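PDB 4WU3: Myo-inositol phosphohydrolase from Mitsuokella multacida, which probably removes phosphate groups from inositol hexakisphosphate and related inositol phosphates as a phosphatase of the PTP-like phytase family. Local coordinates for residues Leu388-Ser393 and Ala549-Tyr554; Tyr417-Arg422 and Leu536-Gln541. The protein carries 2 engineered substitutions. One frame throughout, in Å; residues are numbered along the deposited sequence.

Contact 1 of 2, residues Leu388-Ser393 and Ala549-Tyr554; sequences LYMSGS and AYMAMY
The ring of Tyr554 meets Met390 at its edge: SD lies nearly in the ring plane, 87° off the normal, a Met-aromatic contact made 3.6 Å from CD2. On the same CD2-CE2 side of the ring, Leu388 brings up its CD1 methyl, 3.9 Å from CE2. Within the helix, the CE methyl of Met553 lies over the centre of one face of the Tyr550 ring. With CG of Tyr554 anti to the backbone N (chi1 -174°), the phenol reaches from the helix toward the turn ahead of the strand. There a water bridges the two segments, 2.9 Å from Leu388 O, to which it probably donates, and 2.6 Å from Tyr554 OH, and ties the polar end of an otherwise apolar side chain to the backbone.

The two methionines pack by their bends. Extended through chi2, Met390 lays SD against CB of Met551 at 3.7 Å, and the bend at chi3 turns its CE methyl toward the helix carbonyl, 3.6 Å from Met551 O. Met551 crosses it at a slant, and its own terminal bend carries CE to Gly392, 3.8 Å from the glycine N. Its thioether thus lies directly against the strand backbone.

Strand 390-393 and helix 549-554 run nearly antiparallel, at 168°, their axes 9.5 Å apart at closest approach. This is helix-on-sheet packing of an alpha/beta domain: helix 545-558 covers strands 390-393 and 535-539, with Met551 reaching Phe538 and Tyr554 reaching Leu536, while Gln571 of helix 564-573 touches both methionines.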
# COMPACT_ATOMS: atom_id res chain seq x y z
N LEU A 388 -34.08 2.68 -44.30
CA LEU A 388 -32.89 2.21 -43.59
C LEU A 388 -32.98 0.71 -43.24
O LEU A 388 -31.97 0.02 -43.13
CB LEU A 388 -32.67 3.06 -42.33
CG LEU A 388 -31.35 2.92 -41.55
CD1 LEU A 388 -30.16 2.84 -42.47
CD2 LEU A 388 -31.19 4.09 -40.59
N TYR A 389 -34.20 0.20 -43.12
CA TYR A 389 -34.45 -1.20 -42.84
C TYR A 389 -33.61 -1.71 -41.67
O TYR A 389 -32.78 -2.61 -41.80
CB TYR A 389 -34.20 -2.05 -44.09
CG TYR A 389 -35.01 -1.63 -45.29
CD1 TYR A 389 -36.35 -1.25 -45.17
CD2 TYR A 389 -34.45 -1.65 -46.56
CE1 TYR A 389 -37.09 -0.87 -46.28
CE2 TYR A 389 -35.18 -1.28 -47.68
CZ TYR A 389 -36.50 -0.89 -47.53
OH TYR A 389 -37.23 -0.51 -48.63
N MET A 390 -33.83 -1.14 -40.50
CA MET A 390 -33.04 -1.50 -39.34
C MET A 390 -33.91 -1.51 -38.10
O MET A 390 -34.82 -0.70 -37.95
CB MET A 390 -31.91 -0.48 -39.16
CG MET A 390 -31.08 -0.68 -37.92
SD MET A 390 -29.72 0.49 -37.86
CE MET A 390 -30.61 2.01 -37.55
N SER A 391 -33.61 -2.45 -37.20
CA SER A 391 -34.27 -2.50 -35.91
C SER A 391 -33.25 -2.88 -34.85
O SER A 391 -32.13 -3.29 -35.18
CB SER A 391 -35.42 -3.50 -35.95
OG SER A 391 -34.98 -4.77 -36.41
N GLY A 392 -33.63 -2.72 -33.58
CA GLY A 392 -32.78 -3.13 -32.47
C GLY A 392 -33.59 -3.57 -31.25
O GLY A 392 -34.77 -3.27 -31.14
N SER A 393 -32.96 -4.29 -30.34
CA SER A 393 -33.59 -4.61 -29.08
C SER A 393 -32.62 -5.26 -28.12
O SER A 393 -31.47 -5.56 -28.48
CB SER A 393 -34.76 -5.58 -29.30
OG SER A 393 -34.29 -6.87 -29.67
N ALA A 549 -24.86 1.89 -30.60
CA ALA A 549 -23.60 2.21 -31.28
C ALA A 549 -23.61 1.71 -32.74
O ALA A 549 -23.38 2.47 -33.68
CB ALA A 549 -22.42 1.61 -30.52
N TYR A 550 -23.88 0.42 -32.93
CA TYR A 550 -23.93 -0.13 -34.28
C TYR A 550 -25.05 0.48 -35.12
O TYR A 550 -24.85 0.82 -36.30
CB TYR A 550 -24.00 -1.66 -34.25
CG TYR A 550 -22.63 -2.29 -34.19
CD1 TYR A 550 -21.90 -2.51 -35.36
CD2 TYR A 550 -22.03 -2.61 -32.98
CE1 TYR A 550 -20.63 -3.06 -35.32
CE2 TYR A 550 -20.76 -3.16 -32.93
CZ TYR A 550 -20.06 -3.39 -34.09
OH TYR A 550 -18.80 -3.94 -34.04
N MET A 551 -26.23 0.66 -34.53
CA MET A 551 -27.33 1.28 -35.27
C MET A 551 -26.96 2.70 -35.76
O MET A 551 -27.26 3.07 -36.90
CB MET A 551 -28.61 1.32 -34.45
CG MET A 551 -29.22 -0.05 -34.20
SD MET A 551 -30.52 -0.05 -32.96
CE MET A 551 -31.87 0.61 -33.94
N ALA A 552 -26.30 3.48 -34.91
CA ALA A 552 -25.88 4.83 -35.25
C ALA A 552 -24.81 4.82 -36.35
O ALA A 552 -24.80 5.70 -37.21
CB ALA A 552 -25.36 5.54 -34.01
N MET A 553 -23.92 3.84 -36.32
CA MET A 553 -22.88 3.74 -37.34
C MET A 553 -23.46 3.38 -38.71
O MET A 553 -23.04 3.92 -39.73
CB MET A 553 -21.83 2.71 -36.94
CG MET A 553 -20.82 3.24 -35.93
SD MET A 553 -19.51 2.05 -35.62
CE MET A 553 -20.16 1.13 -34.23
N TYR A 554 -24.41 2.45 -38.72
CA TYR A 554 -25.08 2.07 -39.95
C TYR A 554 -25.93 3.22 -40.48
O TYR A 554 -25.90 3.52 -41.67
CB TYR A 554 -25.93 0.82 -39.70
CG TYR A 554 -26.56 0.24 -40.94
CD1 TYR A 554 -25.80 -0.04 -42.06
CD2 TYR A 554 -27.91 -0.07 -40.97
CE1 TYR A 554 -26.37 -0.59 -43.19
CE2 TYR A 554 -28.48 -0.62 -42.10
CZ TYR A 554 -27.71 -0.88 -43.21
OH TYR A 554 -28.29 -1.42 -44.33
O HOH W 1 -30.57 -2.48 -43.76

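Contact 2 of 2, residues Tyr417-Arg422 and Leu536-Gln541; sequences YIMDLR and LHFHSQ. Engineered in segment 536-541: Ser540 (natural residue Cys). With 4IP (inositol-(1,3,4,5)-tetrakisphosphate), chain F.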
# COMPACT_ATOMS: atom_id res chain seq x y z
N TYR A 417 -31.69 -10.22 -41.19
CA TYR A 417 -30.54 -10.73 -40.44
C TYR A 417 -30.65 -10.32 -38.99
O TYR A 417 -30.91 -9.16 -38.67
CB TYR A 417 -29.20 -10.21 -41.00
CG TYR A 417 -28.86 -10.72 -42.37
CD1 TYR A 417 -29.45 -10.17 -43.49
CD2 TYR A 417 -27.93 -11.73 -42.55
CE1 TYR A 417 -29.16 -10.63 -44.76
CE2 TYR A 417 -27.62 -12.20 -43.82
CZ TYR A 417 -28.24 -11.64 -44.92
OH TYR A 417 -27.97 -12.06 -46.20
N ILE A 418 -30.44 -11.28 -38.09
CA ILE A 418 -30.26 -10.98 -36.68
C ILE A 418 -28.76 -10.78 -36.47
O ILE A 418 -27.96 -11.69 -36.72
CB ILE A 418 -30.77 -12.13 -35.78
CG1 ILE A 418 -32.29 -12.33 -35.95
CG2 ILE A 418 -30.41 -11.88 -34.33
CD1 ILE A 418 -33.13 -11.09 -35.70
N MET A 419 -28.39 -9.57 -36.06
CA MET A 419 -27.00 -9.22 -35.82
C MET A 419 -26.72 -9.29 -34.31
O MET A 419 -27.01 -8.35 -33.57
CB MET A 419 -26.68 -7.83 -36.36
CG MET A 419 -27.08 -7.59 -37.81
SD MET A 419 -26.17 -8.60 -39.01
CE MET A 419 -24.50 -7.98 -38.84
N ASP A 420 -26.19 -10.42 -33.87
CA ASP A 420 -25.90 -10.65 -32.46
C ASP A 420 -24.54 -10.03 -32.16
O ASP A 420 -23.52 -10.48 -32.68
CB ASP A 420 -25.91 -12.15 -32.19
CG ASP A 420 -25.44 -12.52 -30.79
OD1 ASP A 420 -25.29 -11.64 -29.93
OD2 ASP A 420 -25.20 -13.73 -30.57
N LEU A 421 -24.52 -8.99 -31.34
CA LEU A 421 -23.30 -8.23 -31.10
C LEU A 421 -22.60 -8.60 -29.80
O LEU A 421 -21.76 -7.84 -29.32
CB LEU A 421 -23.63 -6.74 -31.05
CG LEU A 421 -24.36 -6.15 -32.26
CD1 LEU A 421 -24.89 -4.77 -31.93
CD2 LEU A 421 -23.42 -6.11 -33.46
N ARG A 422 -22.91 -9.76 -29.24
CA ARG A 422 -22.46 -10.10 -27.89
C ARG A 422 -21.16 -10.91 -27.83
O ARG A 422 -21.11 -12.05 -28.30
CB ARG A 422 -23.56 -10.87 -27.18
CG ARG A 422 -24.88 -10.13 -27.11
CD ARG A 422 -25.88 -10.94 -26.30
NE ARG A 422 -25.54 -10.97 -24.88
CZ ARG A 422 -26.27 -11.58 -23.96
NH1 ARG A 422 -27.38 -12.24 -24.30
NH2 ARG A 422 -25.90 -11.53 -22.69
N LEU A 536 -31.56 -5.34 -41.11
CA LEU A 536 -30.67 -5.69 -40.01
C LEU A 536 -31.29 -5.42 -38.66
O LEU A 536 -31.66 -4.29 -38.36
CB LEU A 536 -29.38 -4.88 -40.09
CG LEU A 536 -28.56 -5.07 -41.36
CD1 LEU A 536 -27.32 -4.19 -41.30
CD2 LEU A 536 -28.20 -6.52 -41.56
N HIS A 537 -31.41 -6.47 -37.86
CA HIS A 537 -31.88 -6.32 -36.48
C HIS A 537 -30.74 -6.52 -35.50
O HIS A 537 -30.27 -7.64 -35.29
CB HIS A 537 -32.99 -7.31 -36.16
CG HIS A 537 -33.47 -7.20 -34.75
ND1 HIS A 537 -34.49 -6.36 -34.38
CD2 HIS A 537 -33.04 -7.80 -33.61
CE1 HIS A 537 -34.68 -6.45 -33.08
NE2 HIS A 537 -33.82 -7.32 -32.59
N PHE A 538 -30.29 -5.44 -34.88
CA PHE A 538 -29.21 -5.51 -33.93
C PHE A 538 -29.72 -5.79 -32.53
O PHE A 538 -30.70 -5.20 -32.09
CB PHE A 538 -28.43 -4.21 -33.91
CG PHE A 538 -27.72 -3.92 -35.18
CD1 PHE A 538 -26.46 -4.40 -35.40
CD2 PHE A 538 -28.32 -3.14 -36.15
CE1 PHE A 538 -25.79 -4.12 -36.58
CE2 PHE A 538 -27.67 -2.87 -37.34
CZ PHE A 538 -26.40 -3.36 -37.55
N HIS A 539 -29.03 -6.68 -31.83
CA HIS A 539 -29.29 -6.87 -30.41
C HIS A 539 -27.98 -7.07 -29.67
O HIS A 539 -26.98 -7.50 -30.23
CB HIS A 539 -30.25 -8.06 -30.15
CG HIS A 539 -29.57 -9.39 -30.10
ND1 HIS A 539 -28.92 -9.86 -28.97
CD2 HIS A 539 -29.44 -10.35 -31.03
CE1 HIS A 539 -28.40 -11.04 -29.23
NE2 HIS A 539 -28.70 -11.37 -30.47
N SER A 540 -27.99 -6.72 -28.39
CA SER A 540 -26.90 -7.06 -27.51
C SER A 540 -27.57 -7.62 -26.27
O SER A 540 -28.48 -8.43 -26.39
CB SER A 540 -26.03 -5.84 -27.23
OG SER A 540 -26.83 -4.68 -27.16
N GLN A 541 -27.14 -7.22 -25.08
CA GLN A 541 -27.75 -7.75 -23.85
C GLN A 541 -29.01 -6.95 -23.56
O GLN A 541 -30.08 -7.52 -23.40
CB GLN A 541 -26.78 -7.68 -22.66
CG GLN A 541 -27.15 -8.57 -21.48
CD GLN A 541 -28.25 -8.01 -20.59
OE1 GLN A 541 -28.42 -6.80 -20.48
NE2 GLN A 541 -28.99 -8.89 -19.93
C1 4IP F . -25.43 -2.47 -21.79
O1 4IP F . -26.12 -2.52 -23.05
C2 4IP F . -25.92 -3.59 -20.89
O2 4IP F . -27.34 -3.50 -20.74
C3 4IP F . -25.31 -3.50 -19.50
O3 4IP F . -25.83 -4.54 -18.67
C4 4IP F . -25.58 -2.14 -18.85
O4 4IP F . -24.90 -2.08 -17.59
C5 4IP F . -25.09 -1.02 -19.75
O5 4IP F . -25.40 0.26 -19.18
C6 4IP F . -25.71 -1.11 -21.15
O6 4IP F . -25.20 -0.08 -21.99
P1 4IP F . -25.67 -3.48 -24.25
O1P 4IP F . -24.39 -2.88 -24.75
O2P 4IP F . -26.84 -3.39 -25.20
O3P 4IP F . -25.53 -4.84 -23.61
P3 4IP F . -24.82 -5.58 -17.95
O4P 4IP F . -23.71 -4.71 -17.43
O5P 4IP F . -24.42 -6.53 -19.06
O6P 4IP F . -25.65 -6.21 -16.86
P4 4IP F . -25.64 -1.66 -16.22
O7P 4IP F . -26.89 -2.50 -16.18
O8P 4IP F . -24.63 -2.03 -15.16
O9P 4IP F . -25.88 -0.17 -16.39
P5 4IP F . -24.35 1.48 -19.33
OPF 4IP F . -22.98 0.83 -19.44
OPG 4IP F . -24.57 2.27 -18.06
OPH 4IP F . -24.79 2.18 -20.60
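Parallel pairing in the central sheet of a PTP-like phosphatase domain joins Tyr417-Arg422 to Leu536-Gln541, the second strand running into the phosphate-binding loop. Four backbone hydrogen bonds hold the register, among them His537 N to Tyr417 O (2.9 Å) and Met419 N to His537 O (2.8 Å).

Apolar contacts fill the face carrying Met419 and Phe538. CG of Met419 sits over the phenyl face, 4.2 Å from the centroid, a CH-pi contact, while Leu421 CD2 lies at the ring edge.

On the face carrying Asp420 and His539, the histidine ring takes CG2 of Ile418 at its edge and is tilted 19° from the Asp420 carboxylate plane. Its CG sits between the backbone N and the carbonyl carbon (chi1 84°), bringing the ring back to Ser540 O, which ND1 meets on a lone pair in a nearly straight bond (174°, 3.0 Å). NE2 is hydrogen-bonded to Glu493, which fixes the ring's rotation. A leucine here would probably leave Ser540 O and Glu493 without these partners. Asp420 OD1 closes an Asx turn onto Arg422 N, and OD2 is hydrogen-bonded to Tyr504.

Beyond His539, Gln541 CG lies over the Arg422 guanidinium, which is salt-bridged to Glu395. Ser540, engineered in place of cysteine, directs OG to O2P of the inositol tetrakisphosphate, and Gln541 N donates to O3P of the same phosphate at 3.2 Å.

Both contacts reach the same sheet, in which strands 390-393 and 535-539 are neighbours, and their centres lie about 9 Å apart. Ser391 joins them twice: its OG is 2.6 Å from His537 ND1 and its O is 2.8 Å from Phe538 N, both probable hydrogen bonds. Along the chain, contact 2 is nested inside the loop that contact 1 closes. Strand 535-539 leads through the phosphate-binding loop into helix 545-558, a strand-loop-helix arrangement as in PTP-type phosphatases. Contact 2 therefore reaches the inositol phosphate directly, whereas contact 1 packs the following helix against the sheet, with the Met551 side chain about 9 Å from the ligand.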